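Anti-sigma-I factor RsgI2 (Clostridium thermocellum, PDB 4B9P) serves as a membrane anti-sigma factor probably controlling SigI2, this chain being its extracellular family 3 carbohydrate-binding module, thought to sense cellulosic biomass. Local coordinates at residues A[22-36]-A[99-111]. Numbering follows the deposited sequence.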
loop_
_atom_site.group_PDB
_atom_site.type_symbol
_atom_site.label_atom_id
_atom_site.label_comp_id
_atom_site.label_asym_id
_atom_site.label_seq_id
_atom_site.Cartn_x
_atom_site.Cartn_y
_atom_site.Cartn_z
ATOM N N GLU A 22 -11.384 -7.186 -3.911
ATOM C CA GLU A 22 -10.640 -5.968 -3.626
ATOM C C GLU A 22 -9.534 -6.228 -2.654
ATOM O O GLU A 22 -9.717 -6.894 -1.646
ATOM C CB GLU A 22 -11.485 -4.792 -3.140
ATOM C CG GLU A 22 -12.680 -5.034 -2.346
ATOM C CD GLU A 22 -13.408 -3.721 -2.022
ATOM O OE1 GLU A 22 -12.946 -3.049 -1.100
ATOM O OE2 GLU A 22 -14.407 -3.335 -2.689
ATOM N N LEU A 23 -8.352 -5.729 -2.969
ATOM C CA LEU A 23 -7.256 -5.708 -1.989
ATOM C C LEU A 23 -7.541 -4.593 -1.007
ATOM O O LEU A 23 -7.877 -3.489 -1.412
ATOM C CB LEU A 23 -5.928 -5.438 -2.684
ATOM C CG LEU A 23 -5.589 -6.311 -3.883
ATOM C CD1 LEU A 23 -4.231 -5.914 -4.489
ATOM C CD2 LEU A 23 -5.620 -7.788 -3.520
ATOM N N GLN A 24 -7.406 -4.891 0.288
ATOM C CA GLN A 24 -7.654 -3.885 1.323
ATOM C C GLN A 24 -6.480 -3.800 2.297
ATOM O O GLN A 24 -6.612 -4.077 3.481
ATOM C CB GLN A 24 -8.946 -4.194 2.071
ATOM C CG GLN A 24 -10.163 -3.904 1.216
ATOM C CD GLN A 24 -11.418 -3.739 2.052
ATOM O OE1 GLN A 24 -11.382 -3.847 3.295
ATOM N NE2 GLN A 24 -12.529 -3.496 1.388
ATOM N N PRO A 25 -5.311 -3.370 1.810
ATOM C CA PRO A 25 -4.206 -3.084 2.733
ATOM C C PRO A 25 -4.471 -1.816 3.535
ATOM O O PRO A 25 -4.941 -0.791 2.985
ATOM C CB PRO A 25 -3.015 -2.902 1.778
ATOM C CG PRO A 25 -3.625 -2.315 0.569
ATOM C CD PRO A 25 -4.988 -2.954 0.433
ATOM N N ARG A 26 -4.218 -1.896 4.837
ATOM C CA ARG A 26 -4.289 -0.735 5.707
ATOM C C ARG A 26 -2.892 -0.508 6.250
ATOM O O ARG A 26 -2.253 -1.471 6.690
ATOM C CB ARG A 26 -5.287 -0.983 6.822
ATOM C CG ARG A 26 -6.676 -1.156 6.238
ATOM C CD ARG A 26 -7.739 -1.217 7.253
ATOM N NE ARG A 26 -9.029 -1.082 6.590
ATOM C CZ ARG A 26 -10.159 -0.885 7.247
ATOM N NH1 ARG A 26 -10.154 -0.849 8.570
ATOM N NH2 ARG A 26 -11.290 -0.732 6.588
ATOM N N ILE A 27 -2.419 0.742 6.214
ATOM C CA ILE A 27 -1.028 1.035 6.490
ATOM C C ILE A 27 -0.921 2.204 7.449
ATOM O O ILE A 27 -1.684 3.162 7.361
ATOM C CB ILE A 27 -0.326 1.336 5.147
ATOM C CG1 ILE A 27 -0.310 0.055 4.262
ATOM C CG2 ILE A 27 1.061 1.838 5.342
ATOM C CD1 ILE A 27 0.030 0.299 2.767
ATOM N N LYS A 28 0.047 2.121 8.354
ATOM C CA LYS A 28 0.351 3.196 9.285
ATOM C C LYS A 28 1.855 3.442 9.198
ATOM O O LYS A 28 2.648 2.526 9.487
ATOM C CB LYS A 28 -0.088 2.816 10.691
ATOM C CG LYS A 28 0.067 3.857 11.744
ATOM C CD LYS A 28 -0.627 3.406 13.054
ATOM C CE LYS A 28 -0.332 4.337 14.191
ATOM N NZ LYS A 28 -0.867 3.886 15.510
ATOM N N LEU A 29 2.230 4.631 8.760
ATOM C CA LEU A 29 3.628 5.011 8.658
ATOM C C LEU A 29 3.961 5.926 9.805
ATOM O O LEU A 29 3.312 6.978 9.965
ATOM C CB LEU A 29 3.846 5.791 7.375
ATOM C CG LEU A 29 5.196 6.452 7.151
ATOM C CD1 LEU A 29 6.276 5.402 6.989
ATOM C CD2 LEU A 29 5.143 7.405 5.949
ATOM N N ILE A 30 4.941 5.537 10.595
ATOM C CA ILE A 30 5.270 6.259 11.822
ATOM C C ILE A 30 6.681 6.798 11.758
ATOM O O ILE A 30 7.610 6.075 11.400
ATOM C CB ILE A 30 5.142 5.368 13.092
ATOM C CG1 ILE A 30 3.760 4.704 13.113
ATOM C CG2 ILE A 30 5.416 6.184 14.348
ATOM C CD1 ILE A 30 3.830 3.239 13.458
ATOM N N ASN A 31 6.852 8.069 12.111
ATOM C CA ASN A 31 8.179 8.628 12.190
ATOM C C ASN A 31 8.737 8.333 13.588
ATOM O O ASN A 31 8.302 8.907 14.594
ATOM C CB ASN A 31 8.116 10.130 11.924
ATOM C CG ASN A 31 9.505 10.771 11.848
ATOM O OD1 ASN A 31 10.483 10.182 12.337
ATOM N ND2 ASN A 31 9.598 11.954 11.252
ATOM N N THR A 32 9.710 7.437 13.648
ATOM C CA THR A 32 10.260 7.031 14.938
ATOM C C THR A 32 11.652 7.619 15.174
ATOM O O THR A 32 12.210 7.407 16.247
ATOM C CB THR A 32 10.302 5.499 15.083
ATOM O OG1 THR A 32 11.090 4.982 14.012
ATOM C CG2 THR A 32 8.924 4.876 15.009
ATOM N N GLY A 33 12.190 8.358 14.193
ATOM C CA GLY A 33 13.484 9.009 14.305
ATOM C C GLY A 33 13.386 10.366 14.958
ATOM O O GLY A 33 12.445 10.661 15.674
ATOM N N ASN A 34 14.362 11.231 14.732
ATOM C CA ASN A 34 14.234 12.582 15.272
ATOM C C ASN A 34 14.397 13.653 14.199
ATOM O O ASN A 34 14.607 14.815 14.512
ATOM C CB ASN A 34 15.108 12.825 16.502
ATOM C CG ASN A 34 14.501 12.244 17.778
ATOM O OD1 ASN A 34 13.362 12.575 18.188
ATOM N ND2 ASN A 34 15.261 11.377 18.421
ATOM N N THR A 35 14.215 13.267 12.938
ATOM C CA THR A 35 14.221 14.242 11.846
ATOM C C THR A 35 12.820 14.324 11.239
ATOM O O THR A 35 12.158 13.321 11.098
ATOM C CB THR A 35 15.194 13.838 10.723
ATOM O OG1 THR A 35 14.700 12.668 10.074
ATOM C CG2 THR A 35 16.574 13.564 11.300
ATOM N N PRO A 36 12.371 15.510 10.839
ATOM C CA PRO A 36 11.099 15.640 10.102
ATOM C C PRO A 36 11.272 15.016 8.727
ATOM O O PRO A 36 12.359 15.048 8.152
ATOM C CB PRO A 36 10.909 17.170 9.973
ATOM C CG PRO A 36 11.771 17.722 11.094
ATOM C CD PRO A 36 12.977 16.809 11.139
ATOM N N LEU A 99 5.986 15.132 8.155
ATOM C CA LEU A 99 5.702 14.175 9.203
ATOM C C LEU A 99 6.793 14.350 10.243
ATOM O O LEU A 99 7.947 13.961 10.034
ATOM C CB LEU A 99 5.715 12.769 8.613
ATOM C CG LEU A 99 5.175 11.728 9.583
ATOM C CD1 LEU A 99 3.662 11.943 9.872
ATOM C CD2 LEU A 99 5.434 10.335 9.037
ATOM N N ASN A 100 6.441 14.961 11.368
ATOM C CA ASN A 100 7.418 15.152 12.424
ATOM C C ASN A 100 7.651 13.917 13.241
ATOM O O ASN A 100 6.808 13.027 13.273
ATOM C CB ASN A 100 6.999 16.314 13.318
ATOM C CG ASN A 100 7.226 17.652 12.639
ATOM O OD1 ASN A 100 8.296 17.902 12.082
ATOM N ND2 ASN A 100 6.203 18.481 12.615
ATOM N N PRO A 101 8.791 13.864 13.957
ATOM C CA PRO A 101 9.040 12.720 14.846
ATOM C C PRO A 101 7.876 12.502 15.829
ATOM O O PRO A 101 7.396 13.438 16.459
ATOM C CB PRO A 101 10.345 13.125 15.557
ATOM C CG PRO A 101 11.047 13.945 14.521
ATOM C CD PRO A 101 9.964 14.749 13.865
ATOM N N GLY A 102 7.427 11.255 15.934
ATOM C CA GLY A 102 6.335 10.901 16.817
ATOM C C GLY A 102 4.970 10.936 16.123
ATOM O O GLY A 102 3.968 10.502 16.697
ATOM N N GLU A 103 4.903 11.458 14.903
ATOM C CA GLU A 103 3.634 11.528 14.199
ATOM C C GLU A 103 3.497 10.356 13.259
ATOM O O GLU A 103 4.473 9.692 12.928
ATOM C CB GLU A 103 3.509 12.849 13.428
ATOM C CG GLU A 103 3.514 14.051 14.350
ATOM C CD GLU A 103 3.197 15.343 13.627
ATOM O OE1 GLU A 103 3.570 15.470 12.414
ATOM O OE2 GLU A 103 2.592 16.224 14.289
ATOM N N TYR A 104 2.267 10.127 12.813
ATOM C CA TYR A 104 2.012 9.042 11.885
ATOM C C TYR A 104 0.973 9.405 10.859
ATOM O O TYR A 104 0.148 10.312 11.079
ATOM C CB TYR A 104 1.598 7.759 12.641
ATOM C CG TYR A 104 0.204 7.836 13.177
ATOM C CD1 TYR A 104 -0.886 7.425 12.421
ATOM C CD2 TYR A 104 -0.030 8.327 14.447
ATOM C CE1 TYR A 104 -2.167 7.512 12.902
ATOM C CE2 TYR A 104 -1.307 8.404 14.952
ATOM C CZ TYR A 104 -2.372 7.996 14.177
ATOM O OH TYR A 104 -3.638 8.075 14.699
ATOM N N VAL A 105 1.001 8.681 9.748
ATOM C CA VAL A 105 -0.091 8.730 8.784
ATOM C C VAL A 105 -0.695 7.342 8.678
ATOM O O VAL A 105 0.029 6.339 8.593
ATOM C CB VAL A 105 0.360 9.203 7.368
ATOM C CG1 VAL A 105 -0.851 9.186 6.392
ATOM C CG2 VAL A 105 0.956 10.581 7.466
ATOM N N GLU A 106 -2.020 7.299 8.689
ATOM C CA GLU A 106 -2.763 6.058 8.497
ATOM C C GLU A 106 -3.535 6.177 7.181
ATOM O O GLU A 106 -4.164 7.203 6.925
ATOM C CB GLU A 106 -3.720 5.841 9.670
ATOM C CG GLU A 106 -4.480 4.524 9.588
ATOM C CD GLU A 106 -5.397 4.286 10.788
ATOM O OE1 GLU A 106 -5.290 5.050 11.785
ATOM O OE2 GLU A 106 -6.220 3.343 10.729
ATOM N N ILE A 107 -3.474 5.120 6.367
ATOM C CA ILE A 107 -4.073 5.124 5.038
ATOM C C ILE A 107 -4.881 3.862 4.875
ATOM O O ILE A 107 -4.332 2.756 4.994
ATOM C CB ILE A 107 -3.006 5.206 3.930
ATOM C CG1 ILE A 107 -2.098 6.405 4.195
ATOM C CG2 ILE A 107 -3.678 5.317 2.552
ATOM C CD1 ILE A 107 -0.975 6.522 3.281
ATOM N N ILE A 108 -6.166 4.021 4.560
ATOM C CA ILE A 108 -7.070 2.907 4.287
ATOM C C ILE A 108 -7.316 2.916 2.781
ATOM O O ILE A 108 -7.825 3.912 2.273
ATOM C CB ILE A 108 -8.389 3.103 5.069
ATOM C CG1 ILE A 108 -8.140 3.033 6.583
ATOM C CG2 ILE A 108 -9.419 2.060 4.640
ATOM C CD1 ILE A 108 -9.364 3.132 7.412
ATOM N N SER A 109 -6.973 1.820 2.092
ATOM C CA SER A 109 -7.044 1.757 0.643
ATOM C C SER A 109 -7.857 0.593 0.165
ATOM O O SER A 109 -8.011 -0.410 0.860
ATOM C CB SER A 109 -5.648 1.575 0.060
ATOM O OG SER A 109 -4.762 2.600 0.487
ATOM N N ARG A 110 -8.344 0.733 -1.062
ATOM C CA ARG A 110 -8.978 -0.369 -1.790
ATOM C C ARG A 110 -8.418 -0.383 -3.190
ATOM O O ARG A 110 -8.337 0.661 -3.822
ATOM C CB ARG A 110 -10.513 -0.202 -1.832
ATOM C CG ARG A 110 -11.162 -0.236 -0.466
ATOM C CD ARG A 110 -12.662 -0.310 -0.593
ATOM N NE ARG A 110 -13.130 0.915 -1.167
ATOM C CZ ARG A 110 -14.045 1.042 -2.123
ATOM N NH1 ARG A 110 -14.651 -0.010 -2.688
ATOM N NH2 ARG A 110 -14.346 2.265 -2.502
ATOM N N ILE A 111 -8.126 -1.572 -3.708
ATOM C CA ILE A 111 -7.564 -1.715 -5.048
ATOM C C ILE A 111 -8.277 -2.881 -5.738
ATOM O O ILE A 111 -8.452 -3.956 -5.171
ATOM C CB ILE A 111 -6.023 -2.041 -5.011
ATOM C CG1 ILE A 111 -5.263 -0.893 -4.304
ATOM C CG2 ILE A 111 -5.441 -2.289 -6.399
ATOM C CD1 ILE A 111 -4.982 -1.173 -2.859
HETATM O O HOH W 1 -3.456 1.512 2.599
HETATM O O HOH W 2 -9.113 -1.104 3.468
#
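Ile111 lays its CD1 against the ring of Pro25, 3.7 Å from Pro25 CD, while its CB meets CB of Leu23. Further along the same inner face, Leu29 CD2 approaches Leu99 CD2 at 4.3 Å. Ile27, Val105 and Ile107 point to the same side, and their branched aliphatic side chains suit a buried layer, where Ile27 and Ile107 touch Ile90 of the opposing sheet. Strands 25-31 and 104-111 are antiparallel neighbours in one sheet of the β-sandwich that forms the CBM3 module. Their backbones pair regularly from Ile27–Ile107 to Leu29–Val105. Near Pro25, which has no N-H to give, the pairing slackens: Ser109 N reaches Pro25 O only weakly, and a water bridges Pro25 O, Ile107 O and Ser109 OG, the hydroxyl also bonding Tyr58.

On the other face, Lys28 is extended, with CG anti to the backbone N (chi1 -176°), which carries its chain across Tyr104. CE sits over the ring face, 3.7 Å from the centroid, and NZ makes a cation-pi contact almost on the ring normal. Arg26 runs alongside Ile108, whose CD1 lies over the guanidinium face.

At one end, two backbone bonds hold the type II turn 100-103, Asn31 N to Glu103 O (3.0 Å) and Gly102 N to Asn31 O (2.8 Å); Gly102 accepts a positive phi of 93°. Asn31 ND2 uses both hydrogens, to Leu99 O (2.9 Å) and, nearly straight at 178°, to Thr35 O, and Asn31 OD1 accepts from Gly33 N in an Asx turn, tying Leu99 to the 33-35 loop. At the far end, Arg110 NH1 forms a salt bridge with Glu22 OE2 through a weak, 3.3 Å hydrogen bond, while Arg110 NE pairs with Asp61 and NH1 also bonds Leu117 O.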